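Local coordinates for protein tyrosine aminotransferase (Leishmania infantum, PDB 4IX8) that probably transfers the amino group of L-tyrosine to 2-oxoglutarate with the help of pyridoxal 5'-phosphate, at residues M373-K378 with A419-P424; L70-G75 with V403-G408. All blocks are in the same frame, centred on the assembly; numbering follows the deposited sequence.

Contacts 1 and 2 belong to one five-stranded mixed sheet, apart from the eight-stranded sheet of the chain, and their centres lie 8 Å apart. Strand 416-420 sits between the two: it pairs with 374-379 in contact 1 and on its other edge with 403-407, which in contact 2 carries the short edge strand 70-71. The segments also touch directly. T420 N lies 2.9 Å from L72 O and T420 OG1 2.9 Å from I74 O, both probable hydrogen bonds, and F374 CE1 packs 3.9 Å from G75 CA. K282, the lysine predicted to carry the cofactor, is not among the modelled residues and belongs to neither contact.

Contact 1: M373-K378 with A419-P424; sequences MFVMLK and ATVSRP
Residues 373-377 and 419-422 run antiparallel, their end-to-end directions 156° apart, and pair where strand 374-379 meets the end of strand 416-420. V375 and A419 form the hydrogen-bonded pair: V375 N reaches A419 O at 2.8 Å, and A419 N returns to V375 O at 3.0 Å. F374 and T420 follow as the non-hydrogen-bonded pair. Beyond the strand ends, V421 N still donates to M373 O over 2.8 Å, but from 31° off the carbonyl plane, where the chain turns away toward helix 425-442. The CA-H of F374 adds a weaker contact to A419 O.

On the face of V375 and A419 the packing is apolar. V375 CG1, placed between its backbone N and carbonyl carbon (chi1 72°), lies 3.8 Å from the methyl of A419, while its CB meets V421 CG2. L377 CD1 approaches the same A419 methyl at 4.3 Å. Y354 of helix 337-355 covers this side, touching A419 and V421.

On the other face F374 and T420 stand side by side. T420 OG1 approaches CD1 and CE1 of the ring obliquely, each at 3.9 Å, and is hydrogen-bonded to I74 O. M373 CB lies over the centre of one ring face, 4.1 Å above the plane. The M373 chain bends at its last torsion, and its terminal CE reaches S422 OG at 4.1 Å, a loose contact beside L347 of helix 337-355.

Three main-chain bonds thus satisfy the buried polar atoms V375 N, A419 N and V421 N, while the small A419 lets two larger apolar side chains close over it. In this antiparallel part of the sheet, consistent with the small domain of fold-type I aminotransferases, the T420 hydroxyl ties the strand end to the N-terminal segment.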
loop_
_atom_site.group_PDB
_atom_site.type_symbol
_atom_site.label_atom_id
_atom_site.label_comp_id
_atom_site.label_asym_id
_atom_site.label_seq_id
_atom_site.Cartn_x
_atom_site.Cartn_y
_atom_site.Cartn_z
ATOM N N MET A 373 -5.479 8.615 -20.790
ATOM C CA MET A 373 -6.111 9.922 -20.451
ATOM C C MET A 373 -5.215 11.142 -20.657
ATOM O O MET A 373 -5.520 12.235 -20.171
ATOM C CB MET A 373 -6.546 9.942 -18.978
ATOM C CG MET A 373 -7.597 8.930 -18.559
ATOM S SD MET A 373 -7.550 8.562 -16.772
ATOM C CE MET A 373 -6.974 10.091 -16.030
ATOM N N PHE A 374 -4.100 10.955 -21.344
ATOM C CA PHE A 374 -3.058 11.973 -21.395
ATOM C C PHE A 374 -2.595 12.256 -22.803
ATOM O O PHE A 374 -2.727 11.425 -23.691
ATOM C CB PHE A 374 -1.851 11.530 -20.574
ATOM C CG PHE A 374 -2.193 11.072 -19.174
ATOM C CD1 PHE A 374 -2.395 11.994 -18.158
ATOM C CD2 PHE A 374 -2.332 9.734 -18.886
ATOM C CE1 PHE A 374 -2.706 11.577 -16.902
ATOM C CE2 PHE A 374 -2.632 9.321 -17.610
ATOM C CZ PHE A 374 -2.810 10.238 -16.628
ATOM N N VAL A 375 -2.015 13.427 -22.988
ATOM C CA VAL A 375 -1.381 13.743 -24.233
ATOM C C VAL A 375 -0.006 14.320 -23.934
ATOM O O VAL A 375 0.210 14.894 -22.864
ATOM C CB VAL A 375 -2.269 14.711 -25.054
ATOM C CG1 VAL A 375 -2.279 16.112 -24.459
ATOM C CG2 VAL A 375 -1.831 14.725 -26.480
ATOM N N MET A 376 0.944 14.081 -24.836
ATOM C CA MET A 376 2.273 14.655 -24.727
ATOM C C MET A 376 2.478 15.695 -25.828
ATOM O O MET A 376 2.452 15.380 -27.022
ATOM C CB MET A 376 3.333 13.570 -24.817
ATOM C CG MET A 376 3.536 12.791 -23.537
ATOM S SD MET A 376 4.302 13.752 -22.212
ATOM C CE MET A 376 6.031 13.358 -22.479
ATOM N N LEU A 377 2.743 16.923 -25.402
ATOM C CA LEU A 377 2.915 18.061 -26.293
ATOM C C LEU A 377 4.390 18.233 -26.514
ATOM O O LEU A 377 5.128 18.383 -25.547
ATOM C CB LEU A 377 2.334 19.319 -25.685
ATOM C CG LEU A 377 0.898 19.121 -25.219
ATOM C CD1 LEU A 377 0.446 20.397 -24.538
ATOM C CD2 LEU A 377 -0.040 18.758 -26.426
ATOM N N LYS A 378 4.821 18.203 -27.768
ATOM C CA LYS A 378 6.234 18.351 -28.053
ATOM C C LYS A 378 6.562 19.799 -28.343
ATOM O O LYS A 378 5.876 20.439 -29.142
ATOM C CB LYS A 378 6.640 17.484 -29.218
ATOM C CG LYS A 378 8.102 17.571 -29.508
ATOM C CD LYS A 378 8.461 16.557 -30.592
ATOM C CE LYS A 378 9.784 16.899 -31.293
ATOM N NZ LYS A 378 10.855 17.200 -30.292
ATOM N N ALA A 419 -0.328 16.778 -20.648
ATOM C CA ALA A 419 -1.595 17.432 -20.398
ATOM C C ALA A 419 -2.661 16.366 -20.330
ATOM O O ALA A 419 -2.593 15.323 -21.005
ATOM C CB ALA A 419 -1.911 18.433 -21.474
ATOM N N THR A 420 -3.636 16.633 -19.487
ATOM C CA THR A 420 -4.705 15.705 -19.209
ATOM C C THR A 420 -5.880 15.912 -20.137
ATOM O O THR A 420 -6.274 17.032 -20.408
ATOM C CB THR A 420 -5.135 15.866 -17.748
ATOM O OG1 THR A 420 -4.153 15.197 -16.921
ATOM C CG2 THR A 420 -6.481 15.272 -17.501
ATOM N N VAL A 421 -6.458 14.808 -20.591
ATOM C CA VAL A 421 -7.589 14.825 -21.542
ATOM C C VAL A 421 -8.984 14.592 -20.871
ATOM O O VAL A 421 -10.030 14.652 -21.521
ATOM C CB VAL A 421 -7.286 13.795 -22.665
ATOM C CG1 VAL A 421 -8.457 13.484 -23.518
ATOM C CG2 VAL A 421 -6.151 14.335 -23.541
ATOM N N SER A 422 -8.966 14.259 -19.588
ATOM C CA SER A 422 -10.113 13.728 -18.867
ATOM C C SER A 422 -10.938 14.828 -18.243
ATOM O O SER A 422 -11.929 14.552 -17.582
ATOM C CB SER A 422 -9.664 12.774 -17.786
ATOM O OG SER A 422 -9.036 13.508 -16.763
ATOM N N ARG A 423 -10.490 16.070 -18.353
ATOM C CA ARG A 423 -11.300 17.154 -17.834
ATOM C C ARG A 423 -12.434 17.583 -18.790
ATOM O O ARG A 423 -12.457 17.201 -19.970
ATOM C CB ARG A 423 -10.376 18.309 -17.456
ATOM C CG ARG A 423 -9.319 17.816 -16.417
ATOM C CD ARG A 423 -8.879 18.935 -15.505
ATOM N NE ARG A 423 -9.994 19.411 -14.685
ATOM C CZ ARG A 423 -9.956 20.494 -13.917
ATOM N NH1 ARG A 423 -11.025 20.856 -13.230
ATOM N NH2 ARG A 423 -8.860 21.241 -13.857
ATOM N N PRO A 424 -13.396 18.373 -18.274
ATOM C CA PRO A 424 -14.499 18.838 -19.130
ATOM C C PRO A 424 -14.026 19.803 -20.208
ATOM O O PRO A 424 -13.097 20.577 -19.973
ATOM C CB PRO A 424 -15.467 19.523 -18.134
ATOM C CG PRO A 424 -15.136 18.948 -16.800
ATOM C CD PRO A 424 -13.631 18.697 -16.854
#

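Contact 2: L70-G75 with V403-G408; sequences LRLSIG and VQVLPG
The guanidinium of R71 presents one face to Q404 OE1, which stands 3.0 Å above its plane over the centre. Guanidinium and amide planes are 88° apart; although OE1 is 3.1 Å from R71 NH1, the poor angle excludes a hydrogen bond. Q404 extends from a CG anti to its backbone N (chi1 -166°), which carries the amide alongside R71, and its CD passes 3.2 Å from S73 OG. M60 touches both R71 and Q404.

Beneath these groups the backbones run parallel, 2° apart in direction. Q404 N donates to L70 O at 3.0 Å, and Q404 O accepts L72 N at 2.8 Å, so both peptide groups of Q404 are engaged by the neighbouring strand.

On the opposite face L70 CB meets V403 CG2, and L72 CG lies 4.0 Å from V403 CG1; helix 425-442 packs against L70 and L72. Past the pairing, S73 CB rests 3.7 Å from L406 CG.

A short N-terminal strand thus joins, in parallel, the edge of a sheet otherwise built from residues 364-420. Such a pairing fits the small domain of fold-type I aminotransferases, where N-terminal residues pack with the C-terminal part.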
loop_
_atom_site.group_PDB
_atom_site.type_symbol
_atom_site.label_atom_id
_atom_site.label_comp_id
_atom_site.label_asym_id
_atom_site.label_seq_id
_atom_site.Cartn_x
_atom_site.Cartn_y
_atom_site.Cartn_z
ATOM N N LEU A 70 -6.348 26.733 -13.784
ATOM C CA LEU A 70 -6.785 25.616 -14.614
ATOM C C LEU A 70 -5.701 24.552 -14.581
ATOM O O LEU A 70 -4.597 24.779 -15.049
ATOM C CB LEU A 70 -7.050 26.052 -16.050
ATOM C CG LEU A 70 -8.131 27.110 -16.248
ATOM C CD1 LEU A 70 -8.234 27.468 -17.712
ATOM C CD2 LEU A 70 -9.485 26.631 -15.728
ATOM N N ARG A 71 -6.012 23.399 -14.007
ATOM C CA ARG A 71 -5.020 22.362 -13.817
ATOM C C ARG A 71 -5.173 21.259 -14.848
ATOM O O ARG A 71 -6.192 20.570 -14.871
ATOM C CB ARG A 71 -5.120 21.797 -12.417
ATOM C CG ARG A 71 -4.531 22.714 -11.378
ATOM C CD ARG A 71 -4.900 22.253 -9.992
ATOM N NE ARG A 71 -3.920 21.309 -9.465
ATOM C CZ ARG A 71 -2.907 21.646 -8.667
ATOM N NH1 ARG A 71 -2.738 22.919 -8.308
ATOM N NH2 ARG A 71 -2.057 20.724 -8.235
ATOM N N LEU A 72 -4.165 21.138 -15.718
ATOM C CA LEU A 72 -4.082 20.070 -16.730
ATOM C C LEU A 72 -3.091 18.990 -16.368
ATOM O O LEU A 72 -2.810 18.115 -17.180
ATOM C CB LEU A 72 -3.677 20.645 -18.085
ATOM C CG LEU A 72 -4.502 21.814 -18.563
ATOM C CD1 LEU A 72 -4.155 22.038 -20.021
ATOM C CD2 LEU A 72 -6.013 21.564 -18.354
ATOM N N SER A 73 -2.626 19.034 -15.123
ATOM C CA SER A 73 -1.543 18.194 -14.602
ATOM C C SER A 73 -2.003 16.969 -13.841
ATOM O O SER A 73 -1.210 16.079 -13.511
ATOM C CB SER A 73 -0.702 19.033 -13.659
ATOM O OG SER A 73 -1.567 19.843 -12.866
ATOM N N ILE A 74 -3.281 16.927 -13.516
ATOM C CA ILE A 74 -3.779 15.934 -12.555
ATOM C C ILE A 74 -4.097 14.579 -13.197
ATOM O O ILE A 74 -4.781 14.512 -14.202
ATOM C CB ILE A 74 -5.014 16.475 -11.836
ATOM C CG1 ILE A 74 -6.064 17.037 -12.845
ATOM C CG2 ILE A 74 -4.545 17.522 -10.800
ATOM C CD1 ILE A 74 -7.054 18.064 -12.218
ATOM N N GLY A 75 -3.586 13.495 -12.619
ATOM C CA GLY A 75 -3.726 12.170 -13.218
ATOM C C GLY A 75 -4.803 11.335 -12.550
ATOM O O GLY A 75 -4.708 10.110 -12.512
ATOM N N VAL A 403 -2.204 28.241 -15.737
ATOM C CA VAL A 403 -2.500 26.924 -16.273
ATOM C C VAL A 403 -1.328 26.043 -15.925
ATOM O O VAL A 403 -0.182 26.363 -16.240
ATOM C CB VAL A 403 -2.687 26.910 -17.798
ATOM C CG1 VAL A 403 -2.928 25.497 -18.271
ATOM C CG2 VAL A 403 -3.822 27.814 -18.205
ATOM N N GLN A 404 -1.628 24.882 -15.366
ATOM C CA GLN A 404 -0.599 23.993 -14.909
ATOM C C GLN A 404 -0.535 22.752 -15.814
ATOM O O GLN A 404 -1.504 22.000 -15.950
ATOM C CB GLN A 404 -0.858 23.607 -13.440
ATOM C CG GLN A 404 0.357 22.936 -12.773
ATOM C CD GLN A 404 0.019 22.294 -11.456
ATOM O OE1 GLN A 404 -0.980 22.646 -10.822
ATOM N NE2 GLN A 404 0.839 21.355 -11.032
ATOM N N VAL A 405 0.624 22.535 -16.418
ATOM C CA VAL A 405 0.894 21.281 -17.098
ATOM C C VAL A 405 2.025 20.606 -16.309
ATOM O O VAL A 405 2.331 21.033 -15.202
ATOM C CB VAL A 405 1.266 21.486 -18.572
ATOM C CG1 VAL A 405 0.078 22.082 -19.314
ATOM C CG2 VAL A 405 2.508 22.384 -18.726
ATOM N N LEU A 406 2.570 19.507 -16.824
ATOM C CA LEU A 406 3.721 18.857 -16.198
ATOM C C LEU A 406 4.816 18.799 -17.240
ATOM O O LEU A 406 4.571 18.366 -18.352
ATOM C CB LEU A 406 3.395 17.448 -15.691
ATOM C CG LEU A 406 2.489 17.351 -14.456
ATOM C CD1 LEU A 406 2.197 15.899 -14.141
ATOM C CD2 LEU A 406 3.124 18.051 -13.257
ATOM N N PRO A 407 6.034 19.197 -16.871
ATOM C CA PRO A 407 7.156 19.078 -17.796
ATOM C C PRO A 407 7.534 17.624 -17.980
ATOM O O PRO A 407 7.451 16.883 -16.991
ATOM C CB PRO A 407 8.271 19.841 -17.088
ATOM C CG PRO A 407 7.937 19.717 -15.624
ATOM C CD PRO A 407 6.450 19.728 -15.558
ATOM N N GLY A 408 7.934 17.227 -19.190
ATOM C CA GLY A 408 8.243 15.832 -19.493
ATOM C C GLY A 408 9.465 15.274 -18.813
ATOM O O GLY A 408 9.653 14.051 -18.753
#